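Local coordinates for mutual gliding motility protein C (MglC) (Myxococcus xanthus DK 1622, PDB 7CT3) that probably takes part in controlling cell polarity for gliding motility, as a Roadblock/LC7-domain protein that interacts with its paralog MglB, at residues Val82-Leu94 with Val108-Leu120. Residues are numbered along the deposited sequence; the frame is centred on the assembly and turned at random.
Sequences VMRLVSPDYFLVL and VLRVTAPKVRAEL
Leu109 and Leu92 form the tight centre of this contact, in which the C-terminal helix of the Roadblock/LC7 domain packs on the hairpin of strands 79-87 and 90-97, on the face of the central antiparallel sheet also covered by helix 4-13. The two leucines run past one another head to tail, Leu92 CD2 lying 3.6 Å from Leu109 CD1. A chi1 of -155°, roughly anti to N, carries the Leu109 branch to the sheet, where its methyls part: CD1 also meets CB of Leu94, while CD2 abuts Val82 O and CG1. Leu92 CD2 further rests on Ala113 and Val116, and Leu7 of helix 4-13 adds to the same buried layer. Nearer the turn, Val86 CG1 touches Val116 CG1 at 3.6 Å, beside the classic bulge where Val86 N and Ser87 N both bond to Tyr90 O.

Along strand 79-87 the packing gives way to long polar chains at the solvent side. Arg84, extended from CG to NE, runs alongside Arg110, a like charge; CG of Arg110 sits 3.6 Å above one face of the Arg84 guanidinium, toward the rim, and the two guanidinium planes stand 74° apart. A weak, long ion pair of Arg84 with Glu71 probably offsets some of this like charge. Arg117 bends back at chi3, with one guanidinium face over the Ala113-Pro114 peptide; its NH1 donates to Leu85 O at 2.7 Å, the oxygen in the guanidinium plane and met nearly end-on, though the N-H is bent (134°). The same NH1 donates to a water that also accepts from Arg84 NH1. Replacing Arg84 by an alanine is likely to bare the aliphatic part of Arg110 and cost that water a donor. At the C-terminus, the poorly ordered Leu120 lays CD1 3.6 Å from Ser87 CB.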
loop_
_atom_site.group_PDB
_atom_site.type_symbol
_atom_site.label_atom_id
_atom_site.label_comp_id
_atom_site.label_asym_id
_atom_site.label_seq_id
_atom_site.Cartn_x
_atom_site.Cartn_y
_atom_site.Cartn_z
ATOM N N VAL A 82 -4.830 1.500 -4.555
ATOM C CA VAL A 82 -5.105 0.143 -4.013
ATOM C C VAL A 82 -5.214 -0.778 -5.217
ATOM O O VAL A 82 -5.930 -0.450 -6.162
ATOM C CB VAL A 82 -6.408 0.098 -3.193
ATOM C CG1 VAL A 82 -6.529 -1.220 -2.448
ATOM C CG2 VAL A 82 -6.535 1.275 -2.249
HETATM N N MSE A 83 -4.521 -1.918 -5.154
HETATM C CA MSE A 83 -4.504 -2.866 -6.252
HETATM C C MSE A 83 -4.750 -4.274 -5.723
HETATM O O MSE A 83 -4.248 -4.627 -4.657
HETATM C CB MSE A 83 -3.156 -2.809 -6.972
HETATM C CG MSE A 83 -2.888 -1.500 -7.654
HETATM SE SE MSE A 83 -1.059 -1.473 -8.301
HETATM C CE MSE A 83 -0.036 -0.880 -6.737
ATOM N N ARG A 84 -5.513 -5.056 -6.500
ATOM C CA ARG A 84 -5.766 -6.461 -6.218
ATOM C C ARG A 84 -5.652 -7.271 -7.514
ATOM O O ARG A 84 -5.859 -6.700 -8.603
ATOM C CB ARG A 84 -7.157 -6.665 -5.609
ATOM C CG ARG A 84 -7.291 -6.143 -4.187
ATOM C CD ARG A 84 -8.596 -6.533 -3.522
ATOM N NE ARG A 84 -8.452 -6.302 -2.095
ATOM C CZ ARG A 84 -8.141 -7.222 -1.186
ATOM N NH1 ARG A 84 -7.999 -8.495 -1.516
ATOM N NH2 ARG A 84 -8.003 -6.860 0.073
ATOM N N LEU A 85 -5.345 -8.563 -7.386
ATOM C CA LEU A 85 -5.186 -9.503 -8.522
ATOM C C LEU A 85 -6.567 -9.899 -9.052
ATOM O O LEU A 85 -7.443 -10.222 -8.239
ATOM C CB LEU A 85 -4.411 -10.733 -8.041
ATOM C CG LEU A 85 -3.906 -11.656 -9.146
ATOM C CD1 LEU A 85 -2.860 -10.950 -9.996
ATOM C CD2 LEU A 85 -3.343 -12.939 -8.554
ATOM N N VAL A 86 -6.757 -9.885 -10.371
ATOM C CA VAL A 86 -8.022 -10.372 -10.997
ATOM C C VAL A 86 -7.743 -11.626 -11.841
ATOM O O VAL A 86 -8.671 -12.433 -11.985
ATOM C CB VAL A 86 -8.752 -9.265 -11.781
ATOM C CG1 VAL A 86 -9.451 -8.292 -10.843
ATOM C CG2 VAL A 86 -7.835 -8.517 -12.717
ATOM N N SER A 87 -6.527 -11.807 -12.362
ATOM C CA SER A 87 -6.110 -13.043 -13.079
ATOM C C SER A 87 -4.588 -13.091 -13.168
ATOM O O SER A 87 -3.918 -12.127 -12.813
ATOM C CB SER A 87 -6.766 -13.125 -14.444
ATOM O OG SER A 87 -6.049 -12.376 -15.412
ATOM N N PRO A 88 -3.978 -14.200 -13.642
ATOM C CA PRO A 88 -2.524 -14.245 -13.812
ATOM C C PRO A 88 -1.985 -13.120 -14.714
ATOM O O PRO A 88 -0.809 -12.828 -14.616
ATOM C CB PRO A 88 -2.274 -15.628 -14.439
ATOM C CG PRO A 88 -3.475 -16.452 -14.011
ATOM C CD PRO A 88 -4.628 -15.471 -14.001
ATOM N N ASP A 89 -2.843 -12.507 -15.541
ATOM C CA ASP A 89 -2.452 -11.494 -16.559
ATOM C C ASP A 89 -2.919 -10.081 -16.180
ATOM O O ASP A 89 -2.401 -9.132 -16.796
ATOM C CB ASP A 89 -3.023 -11.851 -17.934
ATOM C CG ASP A 89 -2.539 -13.181 -18.485
ATOM O OD1 ASP A 89 -1.363 -13.532 -18.248
ATOM O OD2 ASP A 89 -3.346 -13.859 -19.146
ATOM N N TYR A 90 -3.851 -9.922 -15.230
ATOM C CA TYR A 90 -4.551 -8.632 -14.984
ATOM C C TYR A 90 -4.656 -8.312 -13.489
ATOM O O TYR A 90 -4.852 -9.225 -12.653
ATOM C CB TYR A 90 -5.948 -8.654 -15.605
ATOM C CG TYR A 90 -5.956 -8.911 -17.089
ATOM C CD1 TYR A 90 -5.364 -8.020 -17.970
ATOM C CD2 TYR A 90 -6.543 -10.050 -17.614
ATOM C CE1 TYR A 90 -5.351 -8.258 -19.334
ATOM C CE2 TYR A 90 -6.544 -10.300 -18.977
ATOM C CZ TYR A 90 -5.947 -9.397 -19.842
ATOM O OH TYR A 90 -5.942 -9.632 -21.187
ATOM N N PHE A 91 -4.568 -7.021 -13.167
ATOM C CA PHE A 91 -4.851 -6.492 -11.811
ATOM C C PHE A 91 -5.832 -5.325 -11.910
ATOM O O PHE A 91 -5.981 -4.697 -12.973
ATOM C CB PHE A 91 -3.574 -6.107 -11.066
ATOM C CG PHE A 91 -2.723 -5.034 -11.692
ATOM C CD1 PHE A 91 -1.798 -5.351 -12.677
ATOM C CD2 PHE A 91 -2.810 -3.716 -11.262
ATOM C CE1 PHE A 91 -0.995 -4.370 -13.235
ATOM C CE2 PHE A 91 -1.995 -2.738 -11.815
ATOM C CZ PHE A 91 -1.091 -3.068 -12.800
ATOM N N LEU A 92 -6.493 -5.076 -10.786
ATOM C CA LEU A 92 -7.504 -4.018 -10.588
ATOM C C LEU A 92 -6.832 -2.897 -9.795
ATOM O O LEU A 92 -6.180 -3.223 -8.791
ATOM C CB LEU A 92 -8.651 -4.676 -9.818
ATOM C CG LEU A 92 -9.904 -3.843 -9.590
ATOM C CD1 LEU A 92 -10.537 -3.421 -10.904
ATOM C CD2 LEU A 92 -10.886 -4.637 -8.745
ATOM N N VAL A 93 -6.937 -1.646 -10.242
ATOM C CA VAL A 93 -6.295 -0.490 -9.547
ATOM C C VAL A 93 -7.341 0.603 -9.320
ATOM O O VAL A 93 -8.009 1.012 -10.284
ATOM C CB VAL A 93 -5.052 0.044 -10.290
ATOM C CG1 VAL A 93 -5.301 0.279 -11.766
ATOM C CG2 VAL A 93 -4.500 1.303 -9.635
ATOM N N LEU A 94 -7.467 1.036 -8.065
ATOM C CA LEU A 94 -8.219 2.240 -7.655
ATOM C C LEU A 94 -7.214 3.337 -7.303
ATOM O O LEU A 94 -6.302 3.072 -6.494
ATOM C CB LEU A 94 -9.105 1.891 -6.457
ATOM C CG LEU A 94 -9.762 3.076 -5.754
ATOM C CD1 LEU A 94 -10.699 3.822 -6.694
ATOM C CD2 LEU A 94 -10.505 2.602 -4.515
ATOM N N VAL A 108 -14.091 -1.275 -0.519
ATOM C CA VAL A 108 -14.904 -1.387 -1.765
ATOM C C VAL A 108 -14.128 -2.213 -2.806
ATOM O O VAL A 108 -14.755 -3.052 -3.472
ATOM C CB VAL A 108 -15.322 -0.008 -2.302
ATOM C CG1 VAL A 108 -15.950 -0.119 -3.680
ATOM C CG2 VAL A 108 -16.274 0.691 -1.341
ATOM N N LEU A 109 -12.815 -2.020 -2.947
ATOM C CA LEU A 109 -12.048 -2.800 -3.953
ATOM C C LEU A 109 -12.045 -4.282 -3.560
ATOM O O LEU A 109 -12.155 -5.126 -4.469
ATOM C CB LEU A 109 -10.627 -2.259 -4.121
ATOM C CG LEU A 109 -10.020 -2.578 -5.486
ATOM C CD1 LEU A 109 -10.738 -1.803 -6.584
ATOM C CD2 LEU A 109 -8.530 -2.298 -5.518
ATOM N N ARG A 110 -11.944 -4.595 -2.266
ATOM C CA ARG A 110 -11.964 -6.000 -1.771
ATOM C C ARG A 110 -13.308 -6.645 -2.142
ATOM O O ARG A 110 -13.307 -7.808 -2.579
ATOM C CB ARG A 110 -11.696 -6.066 -0.262
ATOM C CG ARG A 110 -11.605 -7.485 0.281
ATOM C CD ARG A 110 -11.179 -7.564 1.739
ATOM N NE ARG A 110 -12.068 -6.833 2.637
ATOM C CZ ARG A 110 -13.234 -7.280 3.122
ATOM N NH1 ARG A 110 -13.701 -8.478 2.801
ATOM N NH2 ARG A 110 -13.940 -6.510 3.931
ATOM N N VAL A 111 -14.408 -5.906 -1.998
ATOM C CA VAL A 111 -15.786 -6.382 -2.319
ATOM C C VAL A 111 -15.943 -6.559 -3.838
ATOM O O VAL A 111 -16.625 -7.512 -4.249
ATOM C CB VAL A 111 -16.841 -5.415 -1.750
ATOM C CG1 VAL A 111 -18.223 -5.668 -2.336
ATOM C CG2 VAL A 111 -16.877 -5.474 -0.230
ATOM N N THR A 112 -15.354 -5.672 -4.642
ATOM C CA THR A 112 -15.583 -5.603 -6.110
ATOM C C THR A 112 -14.685 -6.603 -6.857
ATOM O O THR A 112 -15.129 -7.107 -7.903
ATOM C CB THR A 112 -15.405 -4.166 -6.616
ATOM O OG1 THR A 112 -16.204 -3.314 -5.791
ATOM C CG2 THR A 112 -15.811 -4.000 -8.063
ATOM N N ALA A 113 -13.474 -6.882 -6.360
ATOM C CA ALA A 113 -12.459 -7.714 -7.057
ATOM C C ALA A 113 -13.050 -9.049 -7.521
ATOM O O ALA A 113 -12.843 -9.431 -8.670
ATOM C CB ALA A 113 -11.242 -7.914 -6.186
ATOM N N PRO A 114 -13.768 -9.827 -6.674
ATOM C CA PRO A 114 -14.356 -11.093 -7.125
ATOM C C PRO A 114 -15.375 -10.937 -8.269
ATOM O O PRO A 114 -15.463 -11.822 -9.107
ATOM C CB PRO A 114 -15.054 -11.702 -5.895
ATOM C CG PRO A 114 -14.830 -10.738 -4.745
ATOM C CD PRO A 114 -13.997 -9.577 -5.243
ATOM N N LYS A 115 -16.108 -9.824 -8.296
ATOM C CA LYS A 115 -17.099 -9.519 -9.363
ATOM C C LYS A 115 -16.361 -9.306 -10.690
ATOM O O LYS A 115 -16.827 -9.833 -11.718
ATOM C CB LYS A 115 -17.936 -8.291 -8.998
ATOM C CG LYS A 115 -18.703 -8.405 -7.692
ATOM C CD LYS A 115 -19.730 -7.319 -7.531
ATOM C CE LYS A 115 -20.005 -6.978 -6.084
ATOM N NZ LYS A 115 -20.954 -5.850 -5.977
ATOM N N VAL A 116 -15.241 -8.580 -10.665
ATOM C CA VAL A 116 -14.391 -8.345 -11.869
ATOM C C VAL A 116 -13.801 -9.692 -12.315
ATOM O O VAL A 116 -13.836 -9.976 -13.529
ATOM C CB VAL A 116 -13.306 -7.287 -11.595
ATOM C CG1 VAL A 116 -12.308 -7.171 -12.739
ATOM C CG2 VAL A 116 -13.921 -5.928 -11.291
ATOM N N ARG A 117 -13.307 -10.501 -11.371
ATOM C CA ARG A 117 -12.697 -11.832 -11.651
ATOM C C ARG A 117 -13.714 -12.734 -12.354
ATOM O O ARG A 117 -13.300 -13.505 -13.238
ATOM C CB ARG A 117 -12.201 -12.503 -10.369
ATOM C CG ARG A 117 -10.867 -11.964 -9.878
ATOM C CD ARG A 117 -10.122 -12.940 -8.989
ATOM N NE ARG A 117 -10.708 -12.956 -7.661
ATOM C CZ ARG A 117 -10.403 -12.119 -6.670
ATOM N NH1 ARG A 117 -9.484 -11.181 -6.827
ATOM N NH2 ARG A 117 -11.022 -12.232 -5.509
ATOM N N ALA A 118 -14.991 -12.629 -11.981
ATOM C CA ALA A 118 -16.098 -13.458 -12.512
ATOM C C ALA A 118 -16.389 -13.121 -13.984
ATOM O O ALA A 118 -16.996 -13.971 -14.658
ATOM C CB ALA A 118 -17.324 -13.276 -11.656
ATOM N N GLU A 119 -15.983 -11.942 -14.472
ATOM C CA GLU A 119 -16.307 -11.462 -15.846
ATOM C C GLU A 119 -15.288 -11.982 -16.870
ATOM O O GLU A 119 -15.526 -11.764 -18.071
ATOM C CB GLU A 119 -16.344 -9.934 -15.907
ATOM C CG GLU A 119 -17.423 -9.301 -15.051
ATOM C CD GLU A 119 -18.859 -9.583 -15.463
ATOM O OE1 GLU A 119 -19.068 -10.208 -16.527
ATOM O OE2 GLU A 119 -19.770 -9.171 -14.709
ATOM N N LEU A 120 -14.207 -12.635 -16.433
ATOM C CA LEU A 120 -13.115 -13.108 -17.332
ATOM C C LEU A 120 -13.637 -14.241 -18.226
ATOM O O LEU A 120 -14.508 -15.026 -17.842
ATOM C CB LEU A 120 -11.924 -13.582 -16.493
ATOM C CG LEU A 120 -11.338 -12.552 -15.530
ATOM C CD1 LEU A 120 -10.372 -13.221 -14.565
ATOM C CD2 LEU A 120 -10.655 -11.418 -16.279
HETATM O O HOH W 1 -8.751 -10.179 -3.936
#